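PDB 7D3U: monovalent Na+/H+ antiporter subunit D from Dietzia sp. DQ12-45-1b, which forms part of the membrane-embedded Mrp complex, which exchanges sodium ions for protons, and is related to the antiporter-like subunits of respiratory complex I. Local coordinates for residues F130-F135 and T175-G180; G345-R350 and R524-A529; Y351-L356 and T441-L446. One frame throughout, in Å; residues are numbered along the deposited sequence.

Interaction 1: F130-F135 and T175-G180; sequences FNFFVF and TILLIG
This contact is an antiparallel pair of helices in the antiporter-like transmembrane fold that Mrp subunits share with complex I. Residues 130-135 lie on helix 129-146, and residues 175-180 lie on helix 157-187. Both helices are predicted to cross the membrane. The two segments run at 168° to each other, and their axes come within 10.1 Å. F133 and L178 mark the closest backbone level, with their CA atoms 7.0 Å apart. No hydrogen bond crosses the interface. Three phenylalanines meet two leucines, so the packing is entirely apolar.

The bond from CA to CB of F133 and of L177 points toward the partner helix. F130 and F132 set out to the side, but the ends of their rings come nearer. All three phenylalanines have CG anti to the backbone N, and so has L178. L177 reaches F133 with one methyl and F132 with the other. L177 CD2 is 4.4 Å from F133 CB. L177 CD1 meets the edge of the F132 ring at F132 CE2, 4.0 Å away. The side chains of L177 and F132 cross at about a right angle. L178 runs alongside F130, both pointing the same way, and crosses F133 obliquely.

Subunit C of the complex covers another side of the pair. F71 of subunit C stacks on the F130 ring, and L41 of subunit C packs on L178. Within the chain, F132 also reaches L217 of helix 204-221 and I252 of helix 249-263.

One methyl, L178 CD1, joins two rings. L178 CD1 meets the edge of the F130 ring, near its plane, 3.7 Å from F130 CE1. L178 CD1 also lies over one face of F133 in a CH-pi contact, 4.2 Å from the F133 ring centroid. It stands 18° off the ring normal, offset toward the rim.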
loop_
_atom_site.group_PDB
_atom_site.type_symbol
_atom_site.label_atom_id
_atom_site.label_comp_id
_atom_site.label_asym_id
_atom_site.label_seq_id
_atom_site.Cartn_x
_atom_site.Cartn_y
_atom_site.Cartn_z
ATOM N N PHE A 130 7.768 -19.633 -0.426
ATOM C CA PHE A 130 6.733 -19.709 -1.453
ATOM C C PHE A 130 5.339 -19.649 -0.847
ATOM O O PHE A 130 4.442 -19.010 -1.409
ATOM C CB PHE A 130 6.881 -20.976 -2.287
ATOM C CG PHE A 130 5.782 -21.157 -3.292
ATOM C CD1 PHE A 130 5.798 -20.459 -4.485
ATOM C CD2 PHE A 130 4.720 -22.005 -3.033
ATOM C CE1 PHE A 130 4.785 -20.615 -5.407
ATOM C CE2 PHE A 130 3.705 -22.164 -3.953
ATOM C CZ PHE A 130 3.738 -21.466 -5.141
ATOM N N ASN A 131 5.129 -20.316 0.287
ATOM C CA ASN A 131 3.828 -20.225 0.935
ATOM C C ASN A 131 3.568 -18.818 1.448
ATOM O O ASN A 131 2.411 -18.396 1.536
ATOM C CB ASN A 131 3.723 -21.241 2.068
ATOM C CG ASN A 131 2.479 -21.054 2.902
ATOM O OD1 ASN A 131 1.373 -21.359 2.463
ATOM N ND2 ASN A 131 2.652 -20.549 4.114
ATOM N N PHE A 132 4.623 -18.064 1.761
ATOM C CA PHE A 132 4.432 -16.651 2.060
ATOM C C PHE A 132 3.895 -15.906 0.848
ATOM O O PHE A 132 3.018 -15.048 0.979
ATOM C CB PHE A 132 5.735 -16.014 2.535
ATOM C CG PHE A 132 5.668 -14.522 2.608
ATOM C CD1 PHE A 132 5.138 -13.899 3.720
ATOM C CD2 PHE A 132 6.115 -13.740 1.559
ATOM C CE1 PHE A 132 5.060 -12.527 3.787
ATOM C CE2 PHE A 132 6.038 -12.369 1.622
ATOM C CZ PHE A 132 5.507 -11.764 2.735
ATOM N N PHE A 133 4.416 -16.212 -0.342
ATOM C CA PHE A 133 3.887 -15.610 -1.561
ATOM C C PHE A 133 2.428 -15.998 -1.769
ATOM O O PHE A 133 1.589 -15.150 -2.106
ATOM C CB PHE A 133 4.746 -16.034 -2.754
ATOM C CG PHE A 133 4.012 -16.060 -4.066
ATOM C CD1 PHE A 133 3.878 -14.912 -4.824
ATOM C CD2 PHE A 133 3.472 -17.238 -4.551
ATOM C CE1 PHE A 133 3.212 -14.938 -6.035
ATOM C CE2 PHE A 133 2.802 -17.266 -5.758
ATOM C CZ PHE A 133 2.673 -16.115 -6.499
ATOM N N VAL A 134 2.108 -17.275 -1.557
ATOM C CA VAL A 134 0.734 -17.741 -1.713
ATOM C C VAL A 134 -0.190 -16.996 -0.760
ATOM O O VAL A 134 -1.282 -16.564 -1.143
ATOM C CB VAL A 134 0.661 -19.263 -1.499
ATOM C CG1 VAL A 134 -0.712 -19.668 -1.001
ATOM C CG2 VAL A 134 0.997 -19.987 -2.783
ATOM N N PHE A 135 0.239 -16.809 0.487
ATOM C CA PHE A 135 -0.602 -16.111 1.451
ATOM C C PHE A 135 -0.663 -14.617 1.176
ATOM O O PHE A 135 -1.664 -13.974 1.499
ATOM C CB PHE A 135 -0.104 -16.375 2.868
ATOM C CG PHE A 135 -0.730 -17.574 3.504
ATOM C CD1 PHE A 135 -2.103 -17.700 3.561
ATOM C CD2 PHE A 135 0.052 -18.585 4.028
ATOM C CE1 PHE A 135 -2.687 -18.803 4.138
ATOM C CE2 PHE A 135 -0.527 -19.692 4.607
ATOM C CZ PHE A 135 -1.899 -19.800 4.662
ATOM N N THR A 175 4.786 -11.197 -8.878
ATOM C CA THR A 175 5.522 -12.040 -9.808
ATOM C C THR A 175 7.026 -11.857 -9.658
ATOM O O THR A 175 7.784 -12.812 -9.848
ATOM C CB THR A 175 5.085 -11.746 -11.238
ATOM O OG1 THR A 175 3.663 -11.881 -11.334
ATOM C CG2 THR A 175 5.724 -12.730 -12.179
ATOM N N ILE A 176 7.478 -10.654 -9.305
ATOM C CA ILE A 176 8.897 -10.467 -9.019
ATOM C C ILE A 176 9.290 -11.252 -7.773
ATOM O O ILE A 176 10.366 -11.858 -7.718
ATOM C CB ILE A 176 9.223 -8.972 -8.881
ATOM C CG1 ILE A 176 9.133 -8.286 -10.241
ATOM C CG2 ILE A 176 10.605 -8.780 -8.303
ATOM C CD1 ILE A 176 9.386 -6.802 -10.185
ATOM N N LEU A 177 8.421 -11.264 -6.760
ATOM C CA LEU A 177 8.658 -12.099 -5.587
ATOM C C LEU A 177 8.722 -13.570 -5.970
ATOM O O LEU A 177 9.546 -14.325 -5.442
ATOM C CB LEU A 177 7.559 -11.863 -4.552
ATOM C CG LEU A 177 7.869 -11.974 -3.059
ATOM C CD1 LEU A 177 6.680 -11.476 -2.264
ATOM C CD2 LEU A 177 8.207 -13.395 -2.656
ATOM N N LEU A 178 7.861 -13.993 -6.893
ATOM C CA LEU A 178 7.864 -15.386 -7.322
ATOM C C LEU A 178 9.150 -15.733 -8.063
ATOM O O LEU A 178 9.719 -16.809 -7.858
ATOM C CB LEU A 178 6.651 -15.663 -8.204
ATOM C CG LEU A 178 6.511 -17.100 -8.690
ATOM C CD1 LEU A 178 6.287 -18.017 -7.507
ATOM C CD2 LEU A 178 5.376 -17.208 -9.682
ATOM N N ILE A 179 9.622 -14.833 -8.924
ATOM C CA ILE A 179 10.877 -15.068 -9.630
ATOM C C ILE A 179 12.042 -15.100 -8.651
ATOM O O ILE A 179 12.973 -15.900 -8.797
ATOM C CB ILE A 179 11.080 -14.004 -10.724
ATOM C CG1 ILE A 179 9.987 -14.117 -11.783
ATOM C CG2 ILE A 179 12.446 -14.148 -11.369
ATOM C CD1 ILE A 179 10.100 -13.088 -12.875
ATOM N N GLY A 180 12.007 -14.242 -7.631
ATOM C CA GLY A 180 13.051 -14.273 -6.622
ATOM C C GLY A 180 13.058 -15.569 -5.835
ATOM O O GLY A 180 14.118 -16.133 -5.558
#

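Interaction 2: G345-R350 and R524-A529; sequences GAIEVR and RRIGLA
The last turn and a half of helix 320-350 lies beside the loop that leads into helix 528-546. The backbones come nearest at R350 and R525, whose CA atoms are 6.2 Å apart. G527 holds the N-cap position of the second helix.

R525 sets out toward segment 345-350, and its chain, extended from CG to NE, brings NH1 to the helix end. R525 NH1 donates to R350 O at 3.1 Å, with an N-H...O angle of 148°. The oxygen sits at the edge of the guanidinium, in its plane. The modelled place of R350 O is less sure. A positive group at the carboxyl end of a helix should be electrostatically favourable.

I526 lies against the helix. I526 CD1 is 3.9 Å from I347 CG1, and I526 CG2 is 4.2 Å from A346 CB. R350 bends at chi2 (-39°), and its CG lies 3.7 Å from I526 CG1. R350 CB also meets R525 CB.

E366 accepts a hydrogen bond from I526 N through OE2. Around the contact, F97 of helix 80-101 packs on A346, and I429 and F430 of helix 405-430 pack on I347. L530 of helix 528-546 touches R350.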
loop_
_atom_site.group_PDB
_atom_site.type_symbol
_atom_site.label_atom_id
_atom_site.label_comp_id
_atom_site.label_asym_id
_atom_site.label_seq_id
_atom_site.Cartn_x
_atom_site.Cartn_y
_atom_site.Cartn_z
ATOM N N GLY A 345 -11.479 9.491 7.593
ATOM C CA GLY A 345 -12.481 8.712 6.890
ATOM C C GLY A 345 -13.883 8.930 7.419
ATOM O O GLY A 345 -14.855 8.827 6.667
ATOM N N ALA A 346 -14.012 9.229 8.713
ATOM C CA ALA A 346 -15.323 9.525 9.274
ATOM C C ALA A 346 -15.848 10.876 8.814
ATOM O O ALA A 346 -17.058 11.110 8.874
ATOM C CB ALA A 346 -15.270 9.486 10.800
ATOM N N ILE A 347 -14.968 11.764 8.359
ATOM C CA ILE A 347 -15.413 13.033 7.798
ATOM C C ILE A 347 -15.872 12.846 6.360
ATOM O O ILE A 347 -16.902 13.389 5.950
ATOM C CB ILE A 347 -14.289 14.076 7.904
ATOM C CG1 ILE A 347 -14.016 14.409 9.367
ATOM C CG2 ILE A 347 -14.646 15.326 7.128
ATOM C CD1 ILE A 347 -12.826 15.301 9.560
ATOM N N GLU A 348 -15.122 12.070 5.576
ATOM C CA GLU A 348 -15.496 11.818 4.191
ATOM C C GLU A 348 -16.785 11.017 4.072
ATOM O O GLU A 348 -17.381 10.987 2.991
ATOM C CB GLU A 348 -14.368 11.088 3.467
ATOM C CG GLU A 348 -13.220 11.987 3.057
ATOM C CD GLU A 348 -12.330 11.348 2.012
ATOM O OE1 GLU A 348 -12.615 10.200 1.610
ATOM O OE2 GLU A 348 -11.346 11.991 1.592
ATOM N N VAL A 349 -17.224 10.368 5.149
ATOM C CA VAL A 349 -18.469 9.613 5.095
ATOM C C VAL A 349 -19.665 10.533 5.290
ATOM O O VAL A 349 -20.676 10.412 4.590
ATOM C CB VAL A 349 -18.442 8.478 6.135
ATOM C CG1 VAL A 349 -19.849 8.018 6.463
ATOM C CG2 VAL A 349 -17.607 7.319 5.627
ATOM N N ARG A 350 -19.568 11.476 6.224
ATOM C CA ARG A 350 -20.674 12.383 6.498
ATOM C C ARG A 350 -20.586 13.684 5.715
ATOM O O ARG A 350 -21.625 14.252 5.363
ATOM C CB ARG A 350 -20.740 12.700 7.993
ATOM C CG ARG A 350 -21.162 11.531 8.858
ATOM C CD ARG A 350 -22.253 10.714 8.195
ATOM N NE ARG A 350 -22.822 9.733 9.111
ATOM C CZ ARG A 350 -23.319 8.561 8.735
ATOM N NH1 ARG A 350 -23.314 8.218 7.456
ATOM N NH2 ARG A 350 -23.815 7.730 9.639
ATOM N N ARG A 524 -23.903 18.533 14.173
ATOM C CA ARG A 524 -23.144 17.328 14.501
ATOM C C ARG A 524 -23.618 16.199 13.596
ATOM O O ARG A 524 -24.639 15.563 13.861
ATOM C CB ARG A 524 -23.317 16.975 15.972
ATOM C CG ARG A 524 -22.471 15.809 16.444
ATOM C CD ARG A 524 -22.508 15.697 17.956
ATOM N NE ARG A 524 -21.490 14.785 18.467
ATOM C CZ ARG A 524 -21.701 13.499 18.721
ATOM N NH1 ARG A 524 -22.898 12.970 18.509
ATOM N NH2 ARG A 524 -20.718 12.741 19.187
ATOM N N ARG A 525 -22.873 15.948 12.521
ATOM C CA ARG A 525 -23.215 14.879 11.591
ATOM C C ARG A 525 -22.637 13.535 12.010
ATOM O O ARG A 525 -23.328 12.514 11.932
ATOM C CB ARG A 525 -22.719 15.223 10.185
ATOM C CG ARG A 525 -23.393 16.418 9.549
ATOM C CD ARG A 525 -23.127 16.437 8.059
ATOM N NE ARG A 525 -23.330 17.760 7.480
ATOM C CZ ARG A 525 -23.129 18.050 6.200
ATOM N NH1 ARG A 525 -22.715 17.111 5.361
ATOM N NH2 ARG A 525 -23.342 19.280 5.759
ATOM N N ILE A 526 -21.384 13.515 12.453
ATOM C CA ILE A 526 -20.696 12.270 12.780
ATOM C C ILE A 526 -21.127 11.834 14.175
ATOM O O ILE A 526 -20.700 12.413 15.176
ATOM C CB ILE A 526 -19.175 12.431 12.695
ATOM C CG1 ILE A 526 -18.771 12.913 11.304
ATOM C CG2 ILE A 526 -18.480 11.132 13.034
ATOM C CD1 ILE A 526 -17.325 13.320 11.207
ATOM N N GLY A 527 -21.974 10.814 14.242
ATOM C CA GLY A 527 -22.418 10.284 15.510
ATOM C C GLY A 527 -21.292 9.596 16.263
ATOM O O GLY A 527 -20.118 9.641 15.894
ATOM N N LEU A 528 -21.680 8.934 17.353
ATOM C CA LEU A 528 -20.691 8.267 18.192
ATOM C C LEU A 528 -20.157 7.006 17.525
ATOM O O LEU A 528 -18.981 6.663 17.688
ATOM C CB LEU A 528 -21.298 7.937 19.554
ATOM C CG LEU A 528 -20.365 7.257 20.556
ATOM C CD1 LEU A 528 -19.090 8.065 20.733
ATOM C CD2 LEU A 528 -21.064 7.055 21.888
ATOM N N ALA A 529 -21.000 6.310 16.760
ATOM C CA ALA A 529 -20.590 5.050 16.154
ATOM C C ALA A 529 -19.536 5.235 15.072
ATOM O O ALA A 529 -18.817 4.281 14.758
ATOM C CB ALA A 529 -21.804 4.326 15.574
#

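Interaction 3: Y351-L356 and T441-L446; sequences YGPRRL and TLPEGL
Y351 O is gripped by one hydrogen bond within its segment, from R354 NE at 2.7 Å. The donor lies nearly along the C=O axis, at a C=O...N angle of 170°. The oxygen is tilted 22° out of the guanidinium plane. The same guanidinium makes a salt bridge through NH2 to D438 OD1, so two separate bonds hold it. The R354 chain is extended through chi2 and chi3 and reaches back to the carbonyl of Y351, in the turn that follows helix 320-350.

G352 is where the chain leaves the helix, with a positive phi of 74°. It has no side chain, and this lets the other segment come very near: G352 CA and T441 CA are 3.7 Å apart. T441 lies across this turn. T441 CG2 is anti to the carbonyl carbon and sits 4.1 Å from Y351 N. No hydrogen bond joins the two segments.

The other half of the contact is proline against proline. P353 CD meets P443 CD at 3.9 Å, and the two side chains cross at about a right angle. P443 to L446 form a beta turn, closed by L446 N donating to P443 O at 3.1 Å.

Both prolines also pack on D108 of subunit C, so the contact lies at a subunit boundary. The hydroxyl of Y351 is hydrogen-bonded to E366.

In the fold, residues 351-356 begin the loop from helix 320-350 to helix 362-365. L356 at their far end packs on I425 and I429 of helix 405-430 and on I299 of helix 296-316. Residues 441-446 belong to the long connection between the paired strands 437-438 and 519-520.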
loop_
_atom_site.group_PDB
_atom_site.type_symbol
_atom_site.label_atom_id
_atom_site.label_comp_id
_atom_site.label_asym_id
_atom_site.label_seq_id
_atom_site.Cartn_x
_atom_site.Cartn_y
_atom_site.Cartn_z
ATOM N N TYR A 351 -19.381 14.175 5.439
ATOM C CA TYR A 351 -19.205 15.441 4.743
ATOM C C TYR A 351 -18.734 15.278 3.307
ATOM O O TYR A 351 -18.550 16.284 2.614
ATOM C CB TYR A 351 -18.220 16.331 5.506
ATOM C CG TYR A 351 -18.736 16.812 6.840
ATOM C CD1 TYR A 351 -18.560 16.055 7.987
ATOM C CD2 TYR A 351 -19.396 18.025 6.951
ATOM C CE1 TYR A 351 -19.028 16.491 9.207
ATOM C CE2 TYR A 351 -19.868 18.468 8.166
ATOM C CZ TYR A 351 -19.682 17.697 9.291
ATOM O OH TYR A 351 -20.152 18.139 10.504
ATOM N N GLY A 352 -18.531 14.050 2.840
ATOM C CA GLY A 352 -18.115 13.812 1.480
ATOM C C GLY A 352 -16.662 14.168 1.238
ATOM O O GLY A 352 -16.064 14.970 1.960
ATOM N N PRO A 353 -16.065 13.571 0.207
ATOM C CA PRO A 353 -14.656 13.854 -0.107
ATOM C C PRO A 353 -14.507 15.239 -0.718
ATOM O O PRO A 353 -15.023 15.510 -1.803
ATOM C CB PRO A 353 -14.286 12.751 -1.108
ATOM C CG PRO A 353 -15.422 11.767 -1.070
ATOM C CD PRO A 353 -16.627 12.545 -0.680
ATOM N N ARG A 354 -13.793 16.115 -0.016
ATOM C CA ARG A 354 -13.535 17.472 -0.471
ATOM C C ARG A 354 -12.053 17.777 -0.317
ATOM O O ARG A 354 -11.290 16.986 0.238
ATOM C CB ARG A 354 -14.369 18.496 0.310
ATOM C CG ARG A 354 -15.848 18.179 0.359
ATOM C CD ARG A 354 -16.558 19.015 1.402
ATOM N NE ARG A 354 -17.976 18.687 1.490
ATOM C CZ ARG A 354 -18.909 19.197 0.695
ATOM N NH1 ARG A 354 -18.576 20.058 -0.255
ATOM N NH2 ARG A 354 -20.176 18.841 0.847
ATOM N N ARG A 355 -11.648 18.938 -0.820
ATOM C CA ARG A 355 -10.270 19.390 -0.684
ATOM C C ARG A 355 -10.068 19.972 0.713
ATOM O O ARG A 355 -10.942 19.893 1.580
ATOM C CB ARG A 355 -9.934 20.404 -1.771
ATOM C CG ARG A 355 -10.122 19.890 -3.182
ATOM C CD ARG A 355 -8.857 20.075 -3.995
ATOM N NE ARG A 355 -8.355 21.442 -3.906
ATOM C CZ ARG A 355 -7.196 21.846 -4.416
ATOM N NH1 ARG A 355 -6.416 20.985 -5.055
ATOM N NH2 ARG A 355 -6.817 23.111 -4.288
ATOM N N LEU A 356 -8.902 20.565 0.950
ATOM C CA LEU A 356 -8.630 21.257 2.202
ATOM C C LEU A 356 -9.073 22.707 2.063
ATOM O O LEU A 356 -8.595 23.426 1.179
ATOM C CB LEU A 356 -7.147 21.179 2.560
ATOM C CG LEU A 356 -6.613 19.814 2.988
ATOM C CD1 LEU A 356 -5.253 19.963 3.639
ATOM C CD2 LEU A 356 -7.581 19.132 3.929
ATOM N N THR A 441 -22.751 14.101 0.035
ATOM C CA THR A 441 -21.707 13.269 0.618
ATOM C C THR A 441 -21.209 12.198 -0.337
ATOM O O THR A 441 -20.517 11.273 0.092
ATOM C CB THR A 441 -22.212 12.618 1.905
ATOM O OG1 THR A 441 -23.368 11.822 1.616
ATOM C CG2 THR A 441 -22.592 13.679 2.920
ATOM N N LEU A 442 -21.556 12.297 -1.615
ATOM C CA LEU A 442 -21.126 11.325 -2.611
ATOM C C LEU A 442 -20.804 12.048 -3.911
ATOM O O LEU A 442 -21.676 12.717 -4.483
ATOM C CB LEU A 442 -22.206 10.267 -2.835
ATOM C CG LEU A 442 -22.231 9.097 -1.851
ATOM C CD1 LEU A 442 -23.602 8.449 -1.840
ATOM C CD2 LEU A 442 -21.161 8.082 -2.204
ATOM N N PRO A 443 -19.572 11.952 -4.403
ATOM C CA PRO A 443 -19.232 12.639 -5.651
ATOM C C PRO A 443 -20.026 12.081 -6.817
ATOM O O PRO A 443 -20.492 10.940 -6.792
ATOM C CB PRO A 443 -17.735 12.362 -5.815
ATOM C CG PRO A 443 -17.489 11.125 -5.022
ATOM C CD PRO A 443 -18.441 11.178 -3.866
ATOM N N GLU A 444 -20.168 12.899 -7.852
ATOM C CA GLU A 444 -20.951 12.512 -9.022
ATOM C C GLU A 444 -20.224 11.387 -9.746
ATOM O O GLU A 444 -19.218 11.611 -10.423
ATOM C CB GLU A 444 -21.169 13.715 -9.933
ATOM C CG GLU A 444 -22.405 13.614 -10.807
ATOM C CD GLU A 444 -22.112 13.013 -12.163
ATOM O OE1 GLU A 444 -23.072 12.598 -12.845
ATOM O OE2 GLU A 444 -20.927 12.960 -12.551
ATOM N N GLY A 445 -20.741 10.173 -9.613
ATOM C CA GLY A 445 -20.078 9.001 -10.149
ATOM C C GLY A 445 -20.181 7.817 -9.214
ATOM O O GLY A 445 -20.067 6.667 -9.643
ATOM N N LEU A 446 -20.381 8.089 -7.926
ATOM C CA LEU A 446 -20.574 7.044 -6.933
ATOM C C LEU A 446 -21.997 6.979 -6.407
ATOM O O LEU A 446 -22.335 6.014 -5.716
ATOM C CB LEU A 446 -19.622 7.241 -5.743
ATOM C CG LEU A 446 -18.152 6.847 -5.883
ATOM C CD1 LEU A 446 -17.388 7.904 -6.650
ATOM C CD2 LEU A 446 -17.533 6.644 -4.518
#

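Interaction 1 comes first along the chain and closes before the others open. It lies about 39 Å from interaction 2 and 38 Å from interaction 3, centre to centre, and touches neither. Interactions 1 and 2 are on opposite sides of the chain's centre. Interactions 2 and 3 are neighbours, with centres 13 Å apart, and interaction 3 is nested inside the loop closed by interaction 2. Residues 345-350 run straight into 351-356. The end of helix 320-350 is thereby joined to two later, largely non-helical parts of the chain, and E366 is a partner shared by both contacts. Interactions 1 and 3 each border subunit C, at two distant places.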